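Blr3880 protein (Bradyrhizobium japonicum, PDB 2OOD) catalyses the zinc-dependent hydrolytic deamination of guanine to xanthine and ammonia, as a guanine deaminase of the amidohydrolase superfamily. Local coordinates at the interface of chains A and B. Coordinates in Å, arbitrary orientation; residue numbers count along the deposited sequence, not the author numbering. Chains: chain A/B, Blr3880 protein.

The interface of chains A and B. Residues chain A 343, 347, 442, 446; chain B 90-92, 301.
The phenol oxygen OH of A:Tyr343 takes a weak, bent hydrogen bond from the backbone N of B:Gly92 (3.1 Å, 129° at the hydrogen), and water 1 bridges it to the backbone carbonyl O of B:Phe301. With CG anti to the backbone N (chi1 175°), the tyrosine points away from its helix and carries the hydroxyl into chain B. Its ring is clamped within its own chain, CG of selenomethionine A:Met347 on one face and CZ of A:Phe442 on the other. The CE2 edge of A:Tyr343 leans over one face of the B:Phe301 ring, near the rim, 3.5 Å from CE1. The methyl CE of selenomethionine A:Met446 meets that phenylalanine in the plane of its ring, at the CD1–CE1 edge. A phenylalanine in place of A:Tyr343 would probably keep much of this packing but leave the B:Gly92 amide and the bridging water without their phenol partner. Farther along, B:Tyr91 sets CB over the face of A:Phe442, 3.6 Å from CE2, while CG of A:Met446 backs the opposite face. The two rings stand edge-to-face at 76°: the CD1 edge of B:Tyr91 is turned to A:Phe442, whose CZ lies in the plane of the B:Tyr91 ring. The patch is thus largely aromatic, with a small polar cluster round the phenol. A two-fold axis repeats it with the chains exchanged, consistent with a dimer, although the structure alone does not show that this is the assembly in solution. In the fold, helices 335-352 and 434-447 of chain A meet the loop at 90-92 and the C-terminal end of helix 296-301 of chain B.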
loop_
_atom_site.group_PDB
_atom_site.type_symbol
_atom_site.label_atom_id
_atom_site.label_comp_id
_atom_site.label_asym_id
_atom_site.label_seq_id
_atom_site.Cartn_x
_atom_site.Cartn_y
_atom_site.Cartn_z
ATOM N N TYR A 343 5.638 -2.734 -7.118
ATOM C CA TYR A 343 4.960 -3.547 -8.115
ATOM C C TYR A 343 3.802 -2.749 -8.726
ATOM O O TYR A 343 3.596 -2.761 -9.933
ATOM C CB TYR A 343 4.434 -4.826 -7.451
ATOM C CG TYR A 343 3.605 -5.711 -8.345
ATOM C CD1 TYR A 343 4.200 -6.613 -9.217
ATOM C CD2 TYR A 343 2.221 -5.633 -8.333
ATOM C CE1 TYR A 343 3.428 -7.422 -10.063
ATOM C CE2 TYR A 343 1.444 -6.431 -9.168
ATOM C CZ TYR A 343 2.050 -7.325 -10.030
ATOM O OH TYR A 343 1.268 -8.117 -10.850
HETATM N N MSE A 347 3.216 -1.825 -12.653
HETATM C CA MSE A 347 2.097 -2.345 -13.427
HETATM C C MSE A 347 1.354 -1.203 -14.097
HETATM O O MSE A 347 0.826 -1.366 -15.194
HETATM C CB MSE A 347 1.138 -3.153 -12.554
HETATM C CG MSE A 347 1.621 -4.571 -12.244
HETATM SE SE MSE A 347 2.160 -5.613 -13.839
HETATM C CE MSE A 347 0.473 -5.538 -14.828
ATOM N N PHE A 442 6.320 -13.826 -3.387
ATOM C CA PHE A 442 5.485 -12.832 -4.030
ATOM C C PHE A 442 4.257 -12.609 -3.154
ATOM O O PHE A 442 3.693 -11.520 -3.127
ATOM C CB PHE A 442 5.033 -13.281 -5.419
ATOM C CG PHE A 442 4.379 -12.184 -6.217
ATOM C CD1 PHE A 442 5.139 -11.131 -6.736
ATOM C CD2 PHE A 442 3.000 -12.157 -6.400
ATOM C CE1 PHE A 442 4.528 -10.071 -7.420
ATOM C CE2 PHE A 442 2.389 -11.095 -7.085
ATOM C CZ PHE A 442 3.157 -10.060 -7.588
HETATM N N MSE A 446 2.957 -8.946 -1.721
HETATM C CA MSE A 446 1.616 -8.449 -2.004
HETATM C C MSE A 446 0.477 -8.766 -1.040
HETATM O O MSE A 446 -0.428 -7.950 -0.882
HETATM C CB MSE A 446 1.200 -8.897 -3.407
HETATM C CG MSE A 446 2.270 -8.735 -4.473
HETATM SE SE MSE A 446 3.006 -6.927 -4.615
HETATM C CE MSE A 446 1.354 -5.949 -4.996
ATOM N N ALA B 90 -2.248 -12.580 -7.558
ATOM C CA ALA B 90 -1.788 -13.164 -8.813
ATOM C C ALA B 90 -0.758 -12.262 -9.486
ATOM O O ALA B 90 -0.960 -11.056 -9.630
ATOM C CB ALA B 90 -2.969 -13.398 -9.753
ATOM N N TYR B 91 0.339 -12.864 -9.923
ATOM C CA TYR B 91 1.415 -12.118 -10.556
ATOM C C TYR B 91 1.355 -11.854 -12.070
ATOM O O TYR B 91 0.798 -12.637 -12.842
ATOM C CB TYR B 91 2.750 -12.810 -10.247
ATOM C CG TYR B 91 3.883 -12.327 -11.119
ATOM C CD1 TYR B 91 4.445 -11.069 -10.933
ATOM C CD2 TYR B 91 4.345 -13.092 -12.174
ATOM C CE1 TYR B 91 5.439 -10.584 -11.782
ATOM C CE2 TYR B 91 5.335 -12.618 -13.029
ATOM C CZ TYR B 91 5.881 -11.365 -12.827
ATOM O OH TYR B 91 6.889 -10.908 -13.660
ATOM N N GLY B 92 1.939 -10.714 -12.446
ATOM C CA GLY B 92 2.119 -10.294 -13.831
ATOM C C GLY B 92 1.107 -9.888 -14.888
ATOM O O GLY B 92 1.531 -9.537 -15.993
ATOM N N PHE B 301 -2.846 -2.390 -8.488
ATOM C CA PHE B 301 -2.303 -3.735 -8.628
ATOM C C PHE B 301 -2.375 -4.259 -10.071
ATOM O O PHE B 301 -1.425 -4.875 -10.565
ATOM C CB PHE B 301 -3.052 -4.700 -7.698
ATOM C CG PHE B 301 -2.469 -6.086 -7.662
ATOM C CD1 PHE B 301 -1.397 -6.386 -6.825
ATOM C CD2 PHE B 301 -2.967 -7.087 -8.489
ATOM C CE1 PHE B 301 -0.830 -7.658 -6.815
ATOM C CE2 PHE B 301 -2.401 -8.369 -8.485
ATOM C CZ PHE B 301 -1.331 -8.648 -7.644
HETATM O O HOH W 1 -0.959 -7.207 -11.683
#